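Local coordinates for protein profilin II (Homo sapiens, PDB 1D1J) that binds actin and poly-L-proline as an acidic profilin isoform, and so probably helps to control actin filament assembly, at residues E56-N61 and I73-Y78. Residues are numbered along the deposited sequence; the frame is centred on the assembly and turned at random.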
ATOM      1  N   GLU A  56       0.996 -27.461 -10.197  1.00 25.97           N
ATOM      2  CA  GLU A  56       0.648 -28.711  -9.521  1.00 25.79           C
ATOM      3  C   GLU A  56       1.834 -29.668  -9.399  1.00 25.64           C
ATOM      4  O   GLU A  56       1.894 -30.484  -8.478  1.00 25.93           O
ATOM      5  CB  GLU A  56      -0.509 -29.400 -10.254  1.00 25.18           C
ATOM      6  N   GLY A  57       2.785 -29.549 -10.318  1.00 25.36           N
ATOM      7  CA  GLY A  57       3.944 -30.424 -10.296  1.00 25.13           C
ATOM      8  C   GLY A  57       4.783 -30.300  -9.042  1.00 25.16           C
ATOM      9  O   GLY A  57       5.343 -31.291  -8.570  1.00 25.78           O
ATOM     10  N   PHE A  58       4.877 -29.089  -8.497  1.00 24.82           N
ATOM     11  CA  PHE A  58       5.664 -28.887  -7.282  1.00 24.73           C
ATOM     12  C   PHE A  58       4.974 -29.323  -5.996  1.00 24.48           C
ATOM     13  O   PHE A  58       5.623 -29.476  -4.975  1.00 24.73           O
ATOM     14  CB  PHE A  58       6.210 -27.452  -7.170  1.00 24.38           C
ATOM     15  CG  PHE A  58       5.207 -26.368  -7.468  1.00 24.05           C
ATOM     16  CD1 PHE A  58       3.938 -26.375  -6.888  1.00 24.24           C
ATOM     17  CD2 PHE A  58       5.556 -25.308  -8.303  1.00 23.39           C
ATOM     18  CE1 PHE A  58       3.032 -25.339  -7.139  1.00 23.64           C
ATOM     19  CE2 PHE A  58       4.657 -24.269  -8.558  1.00 23.08           C
ATOM     20  CZ  PHE A  58       3.396 -24.282  -7.975  1.00 22.84           C
ATOM     21  N   PHE A  59       3.657 -29.497  -6.032  1.00 25.45           N
ATOM     22  CA  PHE A  59       2.920 -29.957  -4.855  1.00 26.11           C
ATOM     23  C   PHE A  59       3.108 -31.467  -4.761  1.00 27.18           C
ATOM     24  O   PHE A  59       3.224 -32.028  -3.672  1.00 26.92           O
ATOM     25  CB  PHE A  59       1.424 -29.656  -4.987  1.00 25.15           C
ATOM     26  CG  PHE A  59       1.046 -28.240  -4.641  1.00 24.63           C
ATOM     27  CD1 PHE A  59       1.105 -27.790  -3.323  1.00 24.22           C
ATOM     28  CD2 PHE A  59       0.576 -27.371  -5.625  1.00 24.23           C
ATOM     29  CE1 PHE A  59       0.703 -26.487  -2.993  1.00 23.92           C
ATOM     30  CE2 PHE A  59       0.173 -26.070  -5.304  1.00 23.47           C
ATOM     31  CZ  PHE A  59       0.233 -25.631  -3.989  1.00 23.31           C
ATOM     32  N   THR A  60       3.149 -32.105  -5.928  1.00 28.58           N
ATOM     33  CA  THR A  60       3.298 -33.554  -6.046  1.00 30.25           C
ATOM     34  C   THR A  60       4.719 -34.029  -5.753  1.00 30.26           C
ATOM     35  O   THR A  60       4.914 -34.988  -5.008  1.00 30.12           O
ATOM     36  CB  THR A  60       2.931 -34.046  -7.484  1.00 31.19           C
ATOM     37  OG1 THR A  60       1.751 -33.374  -7.955  1.00 31.81           O
ATOM     38  CG2 THR A  60       2.688 -35.561  -7.488  1.00 31.61           C
ATOM     39  N   ASN A  61       5.698 -33.335  -6.327  1.00 30.73           N
ATOM     40  CA  ASN A  61       7.105 -33.710  -6.185  1.00 31.24           C
ATOM     41  C   ASN A  61       7.979 -32.726  -5.415  1.00 30.94           C
ATOM     42  O   ASN A  61       9.166 -32.988  -5.212  1.00 31.29           O
ATOM     43  CB  ASN A  61       7.721 -33.932  -7.579  1.00 32.23           C
ATOM     44  CG  ASN A  61       6.875 -34.858  -8.460  1.00 33.62           C
ATOM     45  OD1 ASN A  61       6.073 -34.398  -9.286  1.00 33.92           O
ATOM     46  ND2 ASN A  61       7.046 -36.167  -8.278  1.00 34.17           N
ATOM     47  N   ILE A  73       3.550 -25.271   0.552  1.00 15.42           N
ATOM     48  CA  ILE A  73       2.381 -25.251   1.425  1.00 14.80           C
ATOM     49  C   ILE A  73       1.201 -24.616   0.663  1.00 14.51           C
ATOM     50  O   ILE A  73       0.111 -25.190   0.584  1.00 13.11           O
ATOM     51  CB  ILE A  73       2.668 -24.471   2.749  1.00 14.34           C
ATOM     52  CG1 ILE A  73       4.065 -24.811   3.292  1.00 14.61           C
ATOM     53  CG2 ILE A  73       1.619 -24.802   3.803  1.00 14.06           C
ATOM     54  CD1 ILE A  73       4.331 -26.298   3.492  1.00 13.42           C
ATOM     55  N   ARG A  74       1.442 -23.447   0.070  1.00 14.03           N
ATOM     56  CA  ARG A  74       0.407 -22.753  -0.688  1.00 14.62           C
ATOM     57  C   ARG A  74       0.974 -21.978  -1.874  1.00 14.45           C
ATOM     58  O   ARG A  74       2.056 -21.398  -1.791  1.00 14.89           O
ATOM     59  CB  ARG A  74      -0.392 -21.792   0.210  1.00 14.41           C
ATOM     60  CG  ARG A  74      -1.255 -20.796  -0.590  1.00 16.79           C
ATOM     61  CD  ARG A  74      -2.168 -19.965   0.277  1.00 16.93           C
ATOM     62  NE  ARG A  74      -3.112 -20.822   0.979  1.00 19.62           N
ATOM     63  CZ  ARG A  74      -4.179 -20.386   1.636  1.00 20.23           C
ATOM     64  NH1 ARG A  74      -4.456 -19.084   1.673  1.00 20.97           N
ATOM     65  NH2 ARG A  74      -4.929 -21.251   2.313  1.00 21.32           N
ATOM     66  N   ASP A  75       0.223 -21.967  -2.971  1.00 14.52           N
ATOM     67  CA  ASP A  75       0.619 -21.237  -4.168  1.00 14.12           C
ATOM     68  C   ASP A  75      -0.376 -20.109  -4.448  1.00 13.63           C
ATOM     69  O   ASP A  75      -1.545 -20.355  -4.751  1.00 13.00           O
ATOM     70  CB  ASP A  75       0.724 -22.171  -5.380  1.00 13.84           C
ATOM     71  CG  ASP A  75       0.990 -21.415  -6.672  1.00 15.04           C
ATOM     72  OD1 ASP A  75       1.731 -20.410  -6.641  1.00 16.26           O
ATOM     73  OD2 ASP A  75       0.442 -21.803  -7.721  1.00 16.83           O
ATOM     74  N   SER A  76       0.103 -18.873  -4.319  1.00 13.60           N
ATOM     75  CA  SER A  76      -0.705 -17.673  -4.560  1.00 13.64           C
ATOM     76  C   SER A  76       0.091 -16.732  -5.462  1.00 12.92           C
ATOM     77  O   SER A  76      -0.199 -15.542  -5.544  1.00 12.74           O
ATOM     78  CB  SER A  76      -0.992 -16.938  -3.240  1.00 13.04           C
ATOM     79  OG  SER A  76      -1.534 -17.793  -2.253  1.00 12.97           O
ATOM     80  N   LEU A  77       1.087 -17.285  -6.149  1.00 13.23           N
ATOM     81  CA  LEU A  77       1.965 -16.503  -7.007  1.00 13.63           C
ATOM     82  C   LEU A  77       1.292 -15.739  -8.150  1.00 14.21           C
ATOM     83  O   LEU A  77       1.653 -14.598  -8.422  1.00 15.04           O
ATOM     84  CB  LEU A  77       3.091 -17.381  -7.550  1.00 12.54           C
ATOM     85  CG  LEU A  77       4.344 -16.594  -7.926  1.00 12.73           C
ATOM     86  CD1 LEU A  77       5.113 -16.230  -6.664  1.00 12.79           C
ATOM     87  CD2 LEU A  77       5.208 -17.418  -8.870  1.00 13.27           C
ATOM     88  N   TYR A  78       0.312 -16.357  -8.801  1.00 14.70           N
ATOM     89  CA  TYR A  78      -0.383 -15.719  -9.917  1.00 15.51           C
ATOM     90  C   TYR A  78      -1.874 -15.574  -9.661  1.00 16.01           C
ATOM     91  O   TYR A  78      -2.635 -15.272 -10.581  1.00 17.59           O
ATOM     92  CB  TYR A  78      -0.170 -16.519 -11.213  1.00 15.86           C
ATOM     93  CG  TYR A  78       1.277 -16.627 -11.652  1.00 15.45           C
ATOM     94  CD1 TYR A  78       1.957 -15.518 -12.149  1.00 15.31           C
ATOM     95  CD2 TYR A  78       1.964 -17.839 -11.567  1.00 15.25           C
ATOM     96  CE1 TYR A  78       3.286 -15.608 -12.550  1.00 15.70           C
ATOM     97  CE2 TYR A  78       3.287 -17.940 -11.963  1.00 15.46           C
ATOM     98  CZ  TYR A  78       3.943 -16.824 -12.453  1.00 15.94           C
ATOM     99  OH  TYR A  78       5.254 -16.915 -12.838  1.00 16.92           O
TER
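Phe59 and Phe58 reach from the short helix 57-61 to strand 68-76, where they converge on Asp75 and meet different parts of it. Phe59 lays the far end of its ring against the aspartate methylene: CZ of Phe59 sits 3.8 Å from CB of Asp75, with CE2 almost as near, in an oblique approach. Ile73 O lies at the edge of that ring, near its plane, 3.9 Å from CE1 of Phe59. Phe58 turns its edge to the carboxylate instead, CZ standing 3.9 Å from Asp75 OD2, with ring and carboxylate planes 81° apart. The CE2 corner of Phe59 also meets the edge of the Phe58 ring, and both rings rest on Val72.

What sets the aspartate is its first torsion, which puts CG anti to the backbone N (chi1 174°). OD1 of Asp75 accepts from the amide N of Leu77 at 3.2 Å, an Asx turn in which the N-H comes from above the carboxylate plane. Arg55, just ahead of the helix, adds a salt bridge to the same oxygen. Behind the rings, Glu56 O, at the N-cap, accepts from Phe59 N, Thr60 N and Thr60 OG1, securing the first turn.

No hydrogen bond joins the two segments. Ring edges, whose hydrogens are slightly positive, probably suit the carbonyl and carboxylate oxygens they face. This surface contact between the helix and the profilin sheet is thus packing of two aromatic rings against one methylene and two oxygens, to which a weak electrostatic attraction probably adds.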